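Glutathione peroxidase (PDB 2V1M) catalyses the reduction of hydrogen peroxide to water with glutathione, which is oxidised to its disulfide, in the blood fluke Schistosoma mansoni. Local coordinates at residues 9-14 with 116-121; 33-38 with 136-141; 14-19 with 99-104. One frame throughout, in Å; residues are numbered along the deposited sequence. Where two conformers were deposited one is given.

Interaction 1: 9-14 with 116-121; sequences NSIYEF and KFLKSR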
loop_
_atom_site.group_PDB
_atom_site.type_symbol
_atom_site.label_atom_id
_atom_site.label_comp_id
_atom_site.label_asym_id
_atom_site.label_seq_id
_atom_site.Cartn_x
_atom_site.Cartn_y
_atom_site.Cartn_z
ATOM N N ASN A 9 17.345 -2.254 5.137
ATOM C CA ASN A 9 17.501 -0.860 5.492
ATOM C C ASN A 9 16.490 0.050 4.789
ATOM O O ASN A 9 16.413 1.221 5.170
ATOM C CB ASN A 9 18.935 -0.352 5.154
ATOM C CG ASN A 9 20.053 -0.843 6.148
ATOM O OD1 ASN A 9 19.782 -1.234 7.270
ATOM N ND2 ASN A 9 21.329 -0.810 5.680
ATOM N N SER A 10 15.733 -0.439 3.804
ATOM C CA SER A 10 14.780 0.425 3.107
ATOM C C SER A 10 13.819 -0.504 2.386
ATOM O O SER A 10 14.070 -1.740 2.255
ATOM C CB SER A 10 15.465 1.340 2.070
ATOM O OG SER A 10 15.802 0.606 0.913
ATOM N N ILE A 11 12.733 0.048 1.812
ATOM C CA ILE A 11 11.819 -0.785 1.056
ATOM C C ILE A 11 12.458 -1.262 -0.242
ATOM O O ILE A 11 11.931 -2.210 -0.859
ATOM C CB ILE A 11 10.486 -0.064 0.745
ATOM C CG1 ILE A 11 10.666 1.158 -0.175
ATOM C CG2 ILE A 11 9.686 0.222 2.014
ATOM C CD1 ILE A 11 9.391 1.562 -0.927
ATOM N N TYR A 12 13.551 -0.641 -0.701
ATOM C CA TYR A 12 14.107 -0.969 -2.021
ATOM C C TYR A 12 14.697 -2.371 -2.072
ATOM O O TYR A 12 14.908 -2.897 -3.168
ATOM C CB TYR A 12 15.197 0.038 -2.386
ATOM C CG TYR A 12 14.781 1.462 -2.268
ATOM C CD1 TYR A 12 13.523 1.854 -2.664
ATOM C CD2 TYR A 12 15.680 2.436 -1.765
ATOM C CE1 TYR A 12 13.147 3.192 -2.567
ATOM C CE2 TYR A 12 15.330 3.769 -1.686
ATOM C CZ TYR A 12 14.083 4.148 -2.066
ATOM O OH TYR A 12 13.762 5.501 -1.988
ATOM N N GLU A 13 14.938 -2.968 -0.901
ATOM C CA GLU A 13 15.548 -4.297 -0.863
ATOM C C GLU A 13 14.594 -5.396 -1.307
ATOM O O GLU A 13 15.068 -6.514 -1.576
ATOM C CB GLU A 13 16.061 -4.588 0.529
ATOM C CG GLU A 13 17.232 -3.674 0.852
ATOM C CD GLU A 13 17.781 -3.842 2.217
ATOM O OE1 GLU A 13 17.207 -4.668 2.959
ATOM O OE2 GLU A 13 18.770 -3.177 2.598
ATOM N N PHE A 14 13.284 -5.130 -1.343
ATOM C CA PHE A 14 12.278 -6.187 -1.536
ATOM C C PHE A 14 11.829 -6.280 -2.974
ATOM O O PHE A 14 11.786 -5.275 -3.706
ATOM C CB PHE A 14 11.064 -5.960 -0.621
ATOM C CG PHE A 14 11.490 -5.851 0.788
ATOM C CD1 PHE A 14 11.957 -6.988 1.476
ATOM C CD2 PHE A 14 11.581 -4.603 1.409
ATOM C CE1 PHE A 14 12.482 -6.891 2.758
ATOM C CE2 PHE A 14 12.115 -4.495 2.685
ATOM C CZ PHE A 14 12.579 -5.608 3.344
ATOM N N LYS A 116 6.811 -7.501 6.856
ATOM C CA LYS A 116 7.654 -7.685 8.043
ATOM C C LYS A 116 8.495 -6.429 8.272
ATOM O O LYS A 116 8.613 -5.924 9.406
ATOM C CB LYS A 116 8.529 -8.935 7.922
ATOM C CG LYS A 116 7.697 -10.215 7.825
ATOM C CD LYS A 116 8.590 -11.478 7.854
ATOM C CE LYS A 116 7.741 -12.730 7.840
ATOM N NZ LYS A 116 8.611 -13.953 7.994
ATOM N N PHE A 117 9.078 -5.910 7.202
ATOM C CA PHE A 117 9.896 -4.701 7.294
ATOM C C PHE A 117 9.063 -3.489 7.718
ATOM O O PHE A 117 9.471 -2.725 8.630
ATOM C CB PHE A 117 10.594 -4.442 5.953
ATOM C CG PHE A 117 11.382 -3.174 5.931
ATOM C CD1 PHE A 117 12.606 -3.072 6.633
ATOM C CD2 PHE A 117 10.927 -2.059 5.219
ATOM C CE1 PHE A 117 13.341 -1.902 6.598
ATOM C CE2 PHE A 117 11.678 -0.878 5.190
ATOM C CZ PHE A 117 12.889 -0.812 5.875
ATOM N N LEU A 118 7.945 -3.230 7.042
ATOM C CA LEU A 118 7.114 -2.061 7.376
ATOM C C LEU A 118 6.750 -2.086 8.868
ATOM O O LEU A 118 6.886 -1.076 9.570
ATOM C CB LEU A 118 5.856 -2.052 6.523
ATOM C CG LEU A 118 6.084 -1.778 5.023
ATOM C CD1 LEU A 118 4.763 -1.995 4.289
ATOM C CD2 LEU A 118 6.602 -0.354 4.799
ATOM N N LYS A 119 6.261 -3.233 9.337
ATOM C CA LYS A 119 5.850 -3.362 10.745
ATOM C C LYS A 119 7.040 -3.240 11.700
ATOM O O LYS A 119 6.854 -2.806 12.835
ATOM C CB LYS A 119 5.124 -4.685 10.971
ATOM C CG LYS A 119 3.769 -4.776 10.280
ATOM C CD LYS A 119 3.000 -6.027 10.690
ATOM C CE LYS A 119 3.681 -7.302 10.259
ATOM N NZ LYS A 119 2.926 -8.461 10.764
ATOM N N SER A 120 8.246 -3.584 11.235
ATOM C CA SER A 120 9.436 -3.447 12.092
ATOM C C SER A 120 9.849 -1.978 12.255
ATOM O O SER A 120 10.636 -1.656 13.166
ATOM C CB SER A 120 10.625 -4.236 11.541
ATOM O OG SER A 120 11.261 -3.587 10.466
ATOM N N ARG A 121 9.358 -1.096 11.367
ATOM C CA ARG A 121 9.742 0.317 11.379
ATOM C C ARG A 121 8.715 1.241 12.025
ATOM O O ARG A 121 9.129 2.311 12.519
ATOM C CB ARG A 121 10.086 0.811 9.956
ATOM C CG ARG A 121 11.351 0.201 9.369
ATOM C CD ARG A 121 12.593 0.613 10.188
ATOM N NE ARG A 121 13.861 0.254 9.552
ATOM C CZ ARG A 121 14.468 0.978 8.612
ATOM N NH1 ARG A 121 13.950 2.124 8.192
ATOM N NH2 ARG A 121 15.626 0.541 8.115
#

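Interaction 2: 33-38 with 136-141; sequences VCLIVN and KFLVDR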
loop_
_atom_site.group_PDB
_atom_site.type_symbol
_atom_site.label_atom_id
_atom_site.label_comp_id
_atom_site.label_asym_id
_atom_site.label_seq_id
_atom_site.Cartn_x
_atom_site.Cartn_y
_atom_site.Cartn_z
ATOM N N VAL A 33 7.935 9.322 -2.999
ATOM C CA VAL A 33 7.192 9.037 -1.769
ATOM C C VAL A 33 6.203 7.930 -2.083
ATOM O O VAL A 33 5.529 8.000 -3.115
ATOM C CB VAL A 33 6.465 10.318 -1.276
ATOM C CG1 VAL A 33 5.515 10.026 -0.114
ATOM C CG2 VAL A 33 7.468 11.386 -0.910
ATOM N N CYS A 34 6.106 6.919 -1.197
ATOM C CA CYS A 34 5.195 5.823 -1.434
ATOM C C CYS A 34 4.166 5.713 -0.333
ATOM O O CYS A 34 4.483 5.877 0.858
ATOM C CB CYS A 34 5.938 4.473 -1.551
ATOM S SG CYS A 34 7.139 4.404 -2.893
ATOM N N LEU A 35 2.936 5.405 -0.736
ATOM C CA LEU A 35 1.864 5.093 0.195
ATOM C C LEU A 35 1.482 3.641 -0.058
ATOM O O LEU A 35 1.034 3.312 -1.165
ATOM C CB LEU A 35 0.662 6.024 -0.002
ATOM C CG LEU A 35 -0.425 5.841 1.079
ATOM C CD1 LEU A 35 0.074 6.291 2.477
ATOM C CD2 LEU A 35 -1.684 6.597 0.654
ATOM N N ILE A 36 1.750 2.769 0.923
ATOM C CA ILE A 36 1.591 1.333 0.754
ATOM C C ILE A 36 0.355 0.890 1.522
ATOM O O ILE A 36 0.274 1.107 2.773
ATOM C CB ILE A 36 2.874 0.578 1.218
ATOM C CG1 ILE A 36 4.086 1.113 0.429
ATOM C CG2 ILE A 36 2.639 -0.918 1.025
ATOM C CD1 ILE A 36 5.409 0.439 0.771
ATOM N N VAL A 37 -0.585 0.291 0.806
ATOM C CA VAL A 37 -1.918 0.008 1.362
ATOM C C VAL A 37 -2.232 -1.452 1.137
ATOM O O VAL A 37 -2.087 -1.956 0.022
ATOM C CB VAL A 37 -2.979 0.898 0.629
ATOM C CG1 VAL A 37 -4.360 0.723 1.312
ATOM C CG2 VAL A 37 -2.550 2.332 0.604
ATOM N N ASN A 38 -2.662 -2.180 2.187
ATOM C CA ASN A 38 -3.204 -3.530 1.992
ATOM C C ASN A 38 -4.691 -3.392 1.704
ATOM O O ASN A 38 -5.371 -2.627 2.377
ATOM C CB ASN A 38 -2.914 -4.440 3.184
ATOM C CG ASN A 38 -3.540 -3.937 4.504
ATOM O OD1 ASN A 38 -3.185 -2.856 5.002
ATOM N ND2 ASN A 38 -4.434 -4.744 5.087
ATOM N N LYS A 136 -2.341 1.794 6.143
ATOM C CA LYS A 136 -1.476 2.576 5.262
ATOM C C LYS A 136 -0.124 2.803 5.895
ATOM O O LYS A 136 -0.041 3.172 7.082
ATOM C CB LYS A 136 -2.093 3.938 4.885
ATOM C CG LYS A 136 -3.423 3.875 4.161
ATOM C CD LYS A 136 -4.685 3.899 5.069
ATOM C CE LYS A 136 -5.922 3.844 4.200
ATOM N NZ LYS A 136 -7.182 3.681 4.986
ATOM N N PHE A 137 0.952 2.642 5.112
ATOM C CA PHE A 137 2.307 3.052 5.522
ATOM C C PHE A 137 2.803 4.111 4.561
ATOM O O PHE A 137 2.676 3.965 3.324
ATOM C CB PHE A 137 3.299 1.885 5.525
ATOM C CG PHE A 137 3.067 0.896 6.624
ATOM C CD1 PHE A 137 3.796 0.954 7.805
ATOM C CD2 PHE A 137 2.107 -0.112 6.493
ATOM C CE1 PHE A 137 3.613 0.019 8.819
ATOM C CE2 PHE A 137 1.919 -1.047 7.486
ATOM C CZ PHE A 137 2.652 -0.975 8.659
ATOM N N LEU A 138 3.381 5.179 5.112
ATOM C CA LEU A 138 3.945 6.268 4.333
ATOM C C LEU A 138 5.478 6.143 4.391
ATOM O O LEU A 138 6.084 6.066 5.469
ATOM C CB LEU A 138 3.493 7.601 4.913
ATOM C CG LEU A 138 4.016 8.855 4.229
ATOM C CD1 LEU A 138 3.600 8.898 2.749
ATOM C CD2 LEU A 138 3.549 10.096 4.975
ATOM N N VAL A 139 6.073 6.132 3.192
ATOM C CA VAL A 139 7.500 5.875 2.975
ATOM C C VAL A 139 8.082 7.089 2.261
ATOM O O VAL A 139 7.549 7.557 1.231
ATOM C CB VAL A 139 7.662 4.606 2.139
ATOM C CG1 VAL A 139 9.163 4.319 1.838
ATOM C CG2 VAL A 139 7.000 3.399 2.787
ATOM N N ASP A 140 9.190 7.606 2.805
ATOM C CA ASP A 140 9.806 8.796 2.240
ATOM C C ASP A 140 10.613 8.488 0.951
ATOM O O ASP A 140 10.685 7.346 0.473
ATOM C CB ASP A 140 10.631 9.504 3.336
ATOM C CG ASP A 140 11.951 8.805 3.691
ATOM O OD1 ASP A 140 12.376 7.853 2.996
ATOM O OD2 ASP A 140 12.526 9.261 4.708
ATOM N N ARG A 141 11.185 9.561 0.395
ATOM C CA ARG A 141 11.937 9.455 -0.865
ATOM C C ARG A 141 13.229 8.641 -0.756
ATOM O O ARG A 141 13.839 8.370 -1.803
ATOM C CB ARG A 141 12.268 10.825 -1.403
ATOM C CG ARG A 141 11.031 11.636 -1.889
ATOM C CD ARG A 141 11.464 12.947 -2.500
ATOM N NE ARG A 141 10.402 13.867 -2.928
ATOM C CZ ARG A 141 9.776 13.817 -4.101
ATOM N NH1 ARG A 141 9.978 12.818 -4.946
ATOM N NH2 ARG A 141 8.899 14.763 -4.447
#

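Interaction 3: 14-19 with 99-104; sequences FTVKDI and DMFSKI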
loop_
_atom_site.group_PDB
_atom_site.type_symbol
_atom_site.label_atom_id
_atom_site.label_comp_id
_atom_site.label_asym_id
_atom_site.label_seq_id
_atom_site.Cartn_x
_atom_site.Cartn_y
_atom_site.Cartn_z
ATOM N N PHE A 14 13.284 -5.130 -1.343
ATOM C CA PHE A 14 12.278 -6.187 -1.536
ATOM C C PHE A 14 11.829 -6.280 -2.974
ATOM O O PHE A 14 11.786 -5.275 -3.706
ATOM C CB PHE A 14 11.064 -5.960 -0.621
ATOM C CG PHE A 14 11.490 -5.851 0.788
ATOM C CD1 PHE A 14 11.957 -6.988 1.476
ATOM C CD2 PHE A 14 11.581 -4.603 1.409
ATOM C CE1 PHE A 14 12.482 -6.891 2.758
ATOM C CE2 PHE A 14 12.115 -4.495 2.685
ATOM C CZ PHE A 14 12.579 -5.608 3.344
ATOM N N THR A 15 11.444 -7.505 -3.352
ATOM C CA THR A 15 10.906 -7.814 -4.652
ATOM C C THR A 15 9.524 -8.415 -4.435
ATOM O O THR A 15 9.328 -9.239 -3.506
ATOM C CB THR A 15 11.849 -8.804 -5.423
ATOM O OG1 THR A 15 13.132 -8.178 -5.522
ATOM C CG2 THR A 15 11.376 -9.068 -6.834
ATOM N N VAL A 16 8.561 -7.996 -5.249
ATOM C CA VAL A 16 7.155 -8.406 -5.103
ATOM C C VAL A 16 6.598 -8.694 -6.469
ATOM O O VAL A 16 7.030 -8.127 -7.484
ATOM C CB VAL A 16 6.317 -7.319 -4.382
ATOM C CG1 VAL A 16 6.714 -7.209 -2.898
ATOM C CG2 VAL A 16 6.437 -5.965 -5.061
ATOM N N LYS A 17 5.594 -9.551 -6.517
ATOM C CA LYS A 17 4.910 -9.869 -7.770
ATOM C C LYS A 17 3.761 -8.873 -7.968
ATOM O O LYS A 17 2.899 -8.717 -7.103
ATOM C CB LYS A 17 4.375 -11.297 -7.676
ATOM C CG LYS A 17 3.841 -11.853 -9.005
ATOM C CD LYS A 17 3.336 -13.304 -8.876
ATOM C CE LYS A 17 4.418 -14.284 -8.380
ATOM N NZ LYS A 17 5.544 -14.332 -9.317
ATOM N N ASP A 18 3.743 -8.221 -9.130
ATOM C CA ASP A 18 2.649 -7.289 -9.428
ATOM C C ASP A 18 1.377 -8.060 -9.825
ATOM O O ASP A 18 1.387 -9.296 -9.912
ATOM C CB ASP A 18 3.081 -6.191 -10.419
ATOM C CG ASP A 18 3.055 -6.585 -11.887
ATOM O OD1 ASP A 18 2.518 -7.646 -12.259
ATOM O OD2 ASP A 18 3.564 -5.739 -12.670
ATOM N N ILE A 19 0.289 -7.339 -10.050
ATOM C CA ILE A 19 -1.006 -8.027 -10.225
ATOM C C ILE A 19 -1.085 -8.813 -11.531
ATOM O O ILE A 19 -1.954 -9.663 -11.673
ATOM C CB ILE A 19 -2.195 -7.091 -10.024
ATOM C CG1 ILE A 19 -3.485 -7.853 -9.673
ATOM C CG2 ILE A 19 -2.340 -6.167 -11.248
ATOM C CD1 ILE A 19 -4.538 -6.948 -9.039
ATOM N N ASP A 99 -0.349 1.497 -8.683
ATOM C CA ASP A 99 0.237 0.180 -8.879
ATOM C C ASP A 99 -0.456 -0.858 -8.005
ATOM O O ASP A 99 -0.500 -0.741 -6.782
ATOM C CB ASP A 99 1.737 0.252 -8.621
ATOM C CG ASP A 99 2.469 1.059 -9.682
ATOM O OD1 ASP A 99 1.960 1.182 -10.814
ATOM O OD2 ASP A 99 3.581 1.536 -9.369
ATOM N N MET A 100 -0.936 -1.918 -8.658
ATOM C CA MET A 100 -1.584 -3.068 -8.044
ATOM C C MET A 100 -0.655 -4.261 -8.038
ATOM O O MET A 100 0.070 -4.527 -9.018
ATOM C CB MET A 100 -2.844 -3.449 -8.843
ATOM C CG MET A 100 -3.973 -2.394 -8.850
ATOM S SD MET A 100 -4.718 -2.082 -7.233
ATOM C CE MET A 100 -5.255 -3.718 -6.744
ATOM N N PHE A 101 -0.723 -5.016 -6.938
ATOM C CA PHE A 101 0.134 -6.195 -6.738
ATOM C C PHE A 101 -0.655 -7.476 -6.599
ATOM O O PHE A 101 -1.871 -7.483 -6.428
ATOM C CB PHE A 101 1.096 -5.938 -5.563
ATOM C CG PHE A 101 2.061 -4.806 -5.892
ATOM C CD1 PHE A 101 3.275 -5.086 -6.515
ATOM C CD2 PHE A 101 1.680 -3.460 -5.719
ATOM C CE1 PHE A 101 4.148 -4.051 -6.907
ATOM C CE2 PHE A 101 2.517 -2.444 -6.122
ATOM C CZ PHE A 101 3.746 -2.732 -6.742
ATOM N N SER A 102 0.057 -8.604 -6.696
ATOM C CA SER A 102 -0.528 -9.876 -6.365
ATOM C C SER A 102 -0.762 -10.011 -4.851
ATOM O O SER A 102 -0.155 -9.333 -4.007
ATOM C CB SER A 102 0.369 -11.027 -6.872
ATOM O OG SER A 102 0.302 -11.168 -8.281
ATOM N N LYS A 103 -1.676 -10.923 -4.535
ATOM C CA LYS A 103 -2.114 -11.135 -3.149
ATOM C C LYS A 103 -0.960 -11.675 -2.299
ATOM O O LYS A 103 -0.158 -12.537 -2.731
ATOM C CB LYS A 103 -3.341 -12.051 -3.178
ATOM C CG LYS A 103 -4.050 -12.253 -1.838
ATOM C CD LYS A 103 -5.094 -13.356 -1.900
ATOM C CE LYS A 103 -6.184 -13.046 -2.926
ATOM N NZ LYS A 103 -7.262 -14.078 -2.884
ATOM N N ILE A 104 -0.875 -11.155 -1.070
ATOM C CA ILE A 104 0.122 -11.528 -0.085
ATOM C C ILE A 104 -0.537 -11.667 1.276
ATOM O O ILE A 104 -1.714 -11.305 1.494
ATOM C CB ILE A 104 1.242 -10.479 0.002
ATOM C CG1 ILE A 104 0.689 -9.105 0.400
ATOM C CG2 ILE A 104 2.059 -10.454 -1.319
ATOM C CD1 ILE A 104 1.764 -8.113 0.883
HETATM O O HOH W 1 2.725 -9.003 -4.291
#

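Interaction 1: 9-14 with 116-121
Ile-11 and Phe-117 mark the closest backbone approach, CA to CA 7.6 Å, between a loop that tightens into a 3-10 segment at 11-13 and residues 116-121 of helix 113-121. An ST turn shapes the loop: Ser-10 OG accepts a bond from Tyr-12 N, 3.0 Å away. Phe-117 buries the largest area of any residue here. Its CG is anti to the backbone N (chi1 176°) and starts the side chain toward the loop; CZ lies 3.5 Å from Ser-10 N. Ser-10 O lies over one ring face and Arg-121 CG over the opposite one, both toward the rim. In the thioredoxin-like fold of glutathione peroxidases, this helix covers one side of the central sheet, and the contact joins the N-terminal segment to it. Phe-14 crosses Phe-117 at about a right angle, its CZ 3.5 Å from Phe-117 CB; the ring planes are oblique, at 44°. Ile-11 CG2 touches Phe-117 CE2 at 3.9 Å and reaches Leu-118 CD2. The guanidinium of Arg-121 has Phe-117 CZ over its centre, and its NH2 donates to Asn-9 O (3.1 Å) from above the carbonyl plane. Gln-144 bonds both partners, accepting from Arg-121 NH1 and donating to Asn-9 O.

Interaction 2: 33-38 with 136-141
Ile-36 and Phe-137 exchange two backbone hydrogen bonds, Ile-36 N to Phe-137 O at 2.8 Å and Phe-137 N to Ile-36 O at 2.9 Å, the first almost straight at 173°. Cys-34 and Val-139 form the second hydrogen-bonded antiparallel pair, with Val-139 N reaching Cys-34 O at 2.8 Å. Between and beyond them, Leu-35 with Leu-138 and Val-37 with Lys-136 are non-hydrogen-bonded pairs. On the face of Leu-35 and Leu-138, which helix 159-167 covers, CG of Leu-138, anti to the backbone N (chi1 179°), starts the branch whose CD1 packs on Val-33 CG1 at 3.6 Å. Val-37 and Lys-136 lie side by side there, CG2 to CG 4.0 Å, while Lys-136 NZ leads off to Thr-153 O, Phe-134 O and Asn-49 OD1. The other face brings Ile-36 CD1 to 3.9 Å from Val-139 CG2, under helix 113-121. Past the strand end, Arg-141 CG rests 3.7 Å from Val-33 CG2, and its NH1 bonds Gly-31 O. Strand 33-39 is paired in parallel with 65-71 on its other side, so this junction, where the sheet turns from parallel to antiparallel between helices on both faces, is the core of a thioredoxin fold.

Interaction 3: 14-19 with 99-104
Asp-18 and Phe-101 form a single backbone bridge, with their CA atoms only 3.8 Å apart and the two chains heading 107° from each other. Backbone hydrogen bonds close it from both neighbouring residues: Ser-102 N gives a nearly straight bond to Lys-17 O (2.9 Å, 164°), and Ile-19 N donates to Met-100 O at 3.0 Å.

Ser-102 OG, anti to its own carbonyl carbon and beside its backbone N (chi1 -73°), donates to Asp-18 O at 2.7 Å. The amide and hydroxyl of one serine thus hold two successive carbonyls of the facing segment. A water donates to Lys-17 O (2.8 Å) and to Ser-102 O (2.9 Å), so that Lys-17 O is gripped by two donors. The same carbonyl oxygen meets the Phe-101 ring at its edge, near its plane. Phe-101 O, by contrast, is buried without a hydrogen-bonding partner, and CB, CG1 and CD1 of Ile-19 lie against it. The aliphatic chain of Lys-17 runs past Ser-102 OG to a salt bridge with Asp-23.

The contact docks the N-terminal beta hairpin of strands 15-17 and 23-25 onto the edge of the central thioredoxin-fold sheet, just past its outermost strand 99-100. Asp-18 OD1 accepts from Asn-20 N and Val-22 N, bonds that tie down the hairpin's turn beside the bridge.

Apolar packing flanks the backbone bonds. Val-16 CG2 presses obliquely on the Phe-101 ring, 3.5 Å from CE1. Phe-101 also stacks on Phe-70 of strand 65-71, which joins the hairpin contact to the sheet interior. On the far side of the bridge, Ile-19 and Met-100 lie alongside each other and point the same way, Ile-19 CG2 to Met-100 CB 3.7 Å.

Overall arrangement
Interaction 2 lies nearest the centre of the chain, about 6 Å from it, while interactions 1 and 3 fasten residues 9-19 to helix 113-121 and to residues 100-102. Interaction 1 packs directly on interaction 2: Ile-11 CD1 is 3.9 Å from Val-139 CG1, and Leu-118 CD1 is 4.0 Å from Ile-36 CG2. Interactions 1 and 3 share Phe-14 and have centres about 15 Å apart. Interactions 2 and 3 do not touch, their nearest atoms about 6 Å apart, yet both reach the same sheet. Strand 33-39 of interaction 2 leads towards Cys-43, the active-site residue by similarity and here oxidised to cysteinesulfonic acid. A bound acetate, probably from crystallisation, lies about 5 Å from the side chain of Leu-138.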